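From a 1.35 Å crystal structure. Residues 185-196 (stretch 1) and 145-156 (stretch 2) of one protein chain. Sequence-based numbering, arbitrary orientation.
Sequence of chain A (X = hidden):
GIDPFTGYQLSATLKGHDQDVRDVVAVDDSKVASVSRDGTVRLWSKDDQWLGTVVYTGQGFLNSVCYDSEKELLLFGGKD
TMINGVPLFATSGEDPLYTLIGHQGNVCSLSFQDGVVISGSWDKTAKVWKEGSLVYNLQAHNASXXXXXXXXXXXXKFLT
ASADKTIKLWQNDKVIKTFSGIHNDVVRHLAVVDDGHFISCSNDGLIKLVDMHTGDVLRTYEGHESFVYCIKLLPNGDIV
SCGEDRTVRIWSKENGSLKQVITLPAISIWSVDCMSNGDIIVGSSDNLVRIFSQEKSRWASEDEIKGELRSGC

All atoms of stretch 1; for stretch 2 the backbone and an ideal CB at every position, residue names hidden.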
# COMPACT_ATOMS: atom_id res chain seq x y z
N ASP A 185 -12.47 3.44 -14.90
CA ASP A 185 -13.03 3.50 -13.57
C ASP A 185 -11.92 4.01 -12.66
O ASP A 185 -10.78 4.22 -13.10
CB ASP A 185 -13.49 2.12 -13.11
CG ASP A 185 -14.61 2.15 -12.06
OD1 ASP A 185 -14.78 3.17 -11.33
OD2 ASP A 185 -15.29 1.11 -11.93
N VAL A 186 -12.27 4.21 -11.41
CA VAL A 186 -11.35 4.72 -10.40
C VAL A 186 -10.10 3.85 -10.34
O VAL A 186 -10.21 2.63 -10.26
CB VAL A 186 -12.06 4.67 -9.05
CG1 VAL A 186 -11.08 4.95 -7.92
CG2 VAL A 186 -13.31 5.58 -9.03
N VAL A 187 -8.92 4.47 -10.41
CA VAL A 187 -7.66 3.72 -10.26
C VAL A 187 -7.24 3.79 -8.80
O VAL A 187 -7.17 4.88 -8.21
CB VAL A 187 -6.55 4.26 -11.17
CG1 VAL A 187 -5.41 3.27 -11.22
CG2 VAL A 187 -7.10 4.46 -12.57
N ARG A 188 -7.01 2.62 -8.20
CA ARG A 188 -6.85 2.52 -6.77
C ARG A 188 -5.40 2.32 -6.31
O ARG A 188 -5.04 2.71 -5.19
CB ARG A 188 -7.67 1.35 -6.25
CG ARG A 188 -9.18 1.53 -6.33
CD ARG A 188 -9.65 2.64 -5.46
NE ARG A 188 -9.57 2.41 -4.01
CZ ARG A 188 -10.60 2.25 -3.19
NH1 ARG A 188 -11.86 2.20 -3.67
NH2 ARG A 188 -10.39 2.12 -1.88
N HIS A 189 -4.58 1.69 -7.13
CA HIS A 189 -3.23 1.39 -6.66
C HIS A 189 -2.26 1.13 -7.78
O HIS A 189 -2.64 0.79 -8.90
CB HIS A 189 -3.25 0.20 -5.67
CG HIS A 189 -2.34 0.42 -4.49
ND1 HIS A 189 -2.61 1.34 -3.51
CD2 HIS A 189 -1.15 -0.15 -4.15
CE1 HIS A 189 -1.64 1.34 -2.62
NE2 HIS A 189 -0.73 0.45 -2.99
N LEU A 190 -0.98 1.27 -7.44
CA LEU A 190 0.12 1.17 -8.37
C LEU A 190 1.26 0.36 -7.78
O LEU A 190 1.53 0.43 -6.59
CB LEU A 190 0.63 2.55 -8.72
CG LEU A 190 -0.31 3.59 -9.32
CD1 LEU A 190 0.32 4.97 -9.29
CD2 LEU A 190 -0.65 3.18 -10.74
N ALA A 191 1.99 -0.36 -8.63
CA ALA A 191 3.30 -0.90 -8.27
C ALA A 191 4.24 -0.68 -9.45
O ALA A 191 3.88 -0.99 -10.60
CB ALA A 191 3.24 -2.38 -7.93
N VAL A 192 5.36 -0.02 -9.19
CA VAL A 192 6.37 0.20 -10.21
C VAL A 192 7.27 -1.04 -10.37
O VAL A 192 7.89 -1.51 -9.43
CB VAL A 192 7.20 1.46 -9.89
CG1 VAL A 192 8.31 1.67 -10.94
CG2 VAL A 192 6.27 2.66 -9.73
N VAL A 193 7.28 -1.61 -11.56
CA VAL A 193 8.12 -2.76 -11.84
C VAL A 193 9.58 -2.31 -12.07
O VAL A 193 10.53 -2.79 -11.44
CB VAL A 193 7.59 -3.52 -13.04
CG1 VAL A 193 8.51 -4.69 -13.42
CG2 VAL A 193 6.18 -4.02 -12.79
N ASP A 194 9.73 -1.32 -12.94
CA ASP A 194 11.01 -0.70 -13.23
C ASP A 194 10.71 0.61 -13.93
O ASP A 194 9.53 1.02 -14.04
CB ASP A 194 11.89 -1.61 -14.08
CG ASP A 194 11.23 -2.06 -15.37
OD1 ASP A 194 10.44 -1.29 -15.98
OD2 ASP A 194 11.51 -3.21 -15.79
N ASP A 195 11.75 1.31 -14.40
CA ASP A 195 11.57 2.64 -14.98
C ASP A 195 10.63 2.62 -16.18
O ASP A 195 10.10 3.66 -16.57
CB ASP A 195 12.91 3.23 -15.41
CG ASP A 195 13.73 3.72 -14.24
OD1 ASP A 195 13.31 3.56 -13.08
OD2 ASP A 195 14.82 4.27 -14.48
N GLY A 196 10.44 1.45 -16.77
CA GLY A 196 9.68 1.35 -18.01
C GLY A 196 8.34 0.64 -17.92
O GLY A 196 7.68 0.50 -18.93
N UNK A 145 -6.70 11.21 -5.24
CA UNK A 145 -5.52 10.47 -5.62
C UNK A 145 -5.38 9.30 -4.64
O UNK A 145 -5.05 9.46 -3.46
CB UNK A 145 -4.28 11.36 -5.62
N UNK A 146 -5.72 8.12 -5.15
CA UNK A 146 -5.75 6.92 -4.32
C UNK A 146 -4.37 6.34 -4.07
O UNK A 146 -4.17 5.65 -3.05
CB UNK A 146 -6.64 5.86 -4.97
N UNK A 147 -3.42 6.58 -4.98
CA UNK A 147 -2.07 6.09 -4.78
C UNK A 147 -1.04 6.96 -5.47
O UNK A 147 -1.35 7.66 -6.42
CB UNK A 147 -1.95 4.65 -5.28
N UNK A 148 0.18 6.88 -4.98
CA UNK A 148 1.32 7.63 -5.49
C UNK A 148 2.57 6.83 -5.17
O UNK A 148 2.74 6.29 -4.05
CB UNK A 148 1.39 9.04 -4.89
N UNK A 149 3.45 6.75 -6.16
CA UNK A 149 4.68 5.97 -6.06
C UNK A 149 5.84 6.70 -6.69
O UNK A 149 5.67 7.46 -7.66
CB UNK A 149 4.51 4.60 -6.72
N UNK A 150 7.02 6.47 -6.15
CA UNK A 150 8.23 6.96 -6.75
C UNK A 150 8.62 6.03 -7.91
O UNK A 150 8.72 4.81 -7.75
CB UNK A 150 9.35 7.06 -5.71
N UNK A 151 8.82 6.60 -9.08
CA UNK A 151 9.35 5.85 -10.22
C UNK A 151 10.89 5.88 -10.17
O UNK A 151 11.54 4.84 -10.25
CB UNK A 151 8.84 6.43 -11.54
N UNK A 152 11.45 7.07 -10.03
CA UNK A 152 12.89 7.26 -9.95
C UNK A 152 13.23 8.43 -9.03
O UNK A 152 12.88 9.59 -9.33
CB UNK A 152 13.48 7.49 -11.34
N UNK A 153 13.91 8.16 -7.91
CA UNK A 153 14.27 9.23 -6.98
C UNK A 153 15.27 10.18 -7.65
O UNK A 153 15.23 11.38 -7.43
CB UNK A 153 14.86 8.65 -5.69
N UNK A 154 16.13 9.65 -8.50
CA UNK A 154 17.17 10.48 -9.11
C UNK A 154 16.66 11.35 -10.26
O UNK A 154 17.22 12.41 -10.51
CB UNK A 154 18.30 9.59 -9.62
N UNK A 155 15.62 10.92 -10.96
CA UNK A 155 15.03 11.74 -12.02
C UNK A 155 13.83 12.53 -11.52
O UNK A 155 13.19 13.25 -12.29
CB UNK A 155 14.61 10.86 -13.20
N UNK A 156 13.51 12.39 -10.23
CA UNK A 156 12.31 12.98 -9.66
C UNK A 156 11.09 12.64 -10.47
O UNK A 156 10.30 13.51 -10.82
CB UNK A 156 12.46 14.50 -9.55

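Strand 187-194 of stretch 1 runs nearly parallel to the strand that opens stretch 2, with 10° between their directions.

Position 145 points its CB away from stretch 1, and nothing there lies within 5.5 Å. The residue is Val145.

Position 146 points toward stretch 1. Its ideal CB is 3.4 Å from Val187 O. Nearby, the side chain of Arg188 curls back with all three of its first chi angles in m, so its guanidinium comes nearer. Val186 adds a methyl. A flat aromatic ring would suit, and an acid could also answer the charge. The residue is Trp146. The guanidinium lies flat on the indole, planes at 18°, with Arg188 CZ 3.7 Å from the centroid of the Trp146 six-membered ring. Arg188 CD lies 3.8 Å from the centroid of the Trp146 five-membered ring, over its face. Val186 CG1 packs at 3.5 Å from Trp146 CD1.

Position 147 also points toward stretch 1. Its ideal CB is 3.8 Å from His189 CA and 4.1 Å from Leu190 N, a free donor within this pair of stretches. A short acceptor such as Asp, Asn or Ser would suit. The residue is Asp147, and Leu190 N donates to Asp147 OD2 at 2.9 Å. The carboxylate also lies over one face of the His189 ring, with Asp147 CG 3.4 Å from His189 ND1.

Position 148 points away, and a small or apolar residue is possible. It is Ala148.

Position 149 points toward stretch 1. Its ideal CB is 4.0 Å from Val192 CG2, while Leu190 O and the His189 ring lie farther off. A long chain, apolar near its base and with a donor at its end, fits; Lys, Arg or Gln would serve. The residue is Lys149. Its chain bends back so that Lys149 NZ makes a salt bridge to Asp147 OD2 at 2.8 Å and a weak hydrogen bond to Leu190 O at 3.1 Å.

Position 150 points away; many residues would do. It is Val150.

Position 151, where the chain turns a corner, points sideways; its ideal CB is 4.8 Å from Val192 CG1. An apolar side chain suits. Val151 CG2 meets Val192 CG2 at 4.2 Å.

Position 152 has its ideal CB 4.3 Å from Asp195 OD1. A small polar residue fits. The residue is Ser152, whose OG accepts a hydrogen bond from the backbone N of 155 at 3.1 Å.

Positions 153, 154 and 156 are out of reach: Phe153, Ser154 and Asn156.

Position 155 points toward stretch 1, near Asp195, so a basic or neutral residue might be expected. It is Glu155, whose OE2 lies 3.8 Å from Asp195 OD2, two like charges close together.

Stretch 2 145-156: VWDAKVVSFSEN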
# COMPACT_ATOMS: atom_id res chain seq x y z
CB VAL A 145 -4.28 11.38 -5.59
CG1 VAL A 145 -3.01 10.55 -5.80
CG2 VAL A 145 -4.41 12.48 -6.65
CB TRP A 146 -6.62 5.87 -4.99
CG TRP A 146 -8.07 6.08 -4.65
CD1 TRP A 146 -9.06 6.52 -5.49
CD2 TRP A 146 -8.69 5.84 -3.39
NE1 TRP A 146 -10.26 6.56 -4.82
CE2 TRP A 146 -10.05 6.13 -3.53
CE3 TRP A 146 -8.21 5.36 -2.16
CZ2 TRP A 146 -10.96 6.00 -2.49
CZ3 TRP A 146 -9.12 5.22 -1.11
CH2 TRP A 146 -10.48 5.53 -1.30
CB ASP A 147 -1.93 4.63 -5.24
CG ASP A 147 -0.70 3.95 -4.65
OD1 ASP A 147 -0.23 4.37 -3.57
OD2 ASP A 147 -0.16 3.01 -5.28
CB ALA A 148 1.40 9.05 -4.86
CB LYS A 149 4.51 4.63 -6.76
CG LYS A 149 3.53 3.68 -6.12
CD LYS A 149 3.97 3.22 -4.74
CE LYS A 149 3.37 1.87 -4.36
NZ LYS A 149 1.98 1.95 -3.88
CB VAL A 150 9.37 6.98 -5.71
CG1 VAL A 150 10.70 7.35 -6.39
CG2 VAL A 150 9.05 7.97 -4.59
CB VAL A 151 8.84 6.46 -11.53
CG1 VAL A 151 9.52 5.80 -12.73
CG2 VAL A 151 7.32 6.27 -11.61
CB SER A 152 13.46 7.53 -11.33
OG SER A 152 14.81 7.96 -11.22
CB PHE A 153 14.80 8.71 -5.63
CG PHE A 153 16.27 8.43 -5.61
CD1 PHE A 153 17.17 9.42 -5.23
CD2 PHE A 153 16.76 7.21 -6.03
CE1 PHE A 153 18.52 9.18 -5.23
CE2 PHE A 153 18.12 6.95 -6.03
CZ PHE A 153 19.00 7.93 -5.64
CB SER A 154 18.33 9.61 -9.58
OG SER A 154 17.97 8.85 -10.72
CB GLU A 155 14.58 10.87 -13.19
CG GLU A 155 15.69 10.10 -13.87
CD GLU A 155 15.20 9.29 -15.07
OE1 GLU A 155 14.85 9.91 -16.10
OE2 GLU A 155 15.16 8.05 -14.98
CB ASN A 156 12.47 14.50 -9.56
CG ASN A 156 13.57 14.88 -8.62
OD1 ASN A 156 13.66 14.36 -7.52
ND2 ASN A 156 14.43 15.79 -9.05
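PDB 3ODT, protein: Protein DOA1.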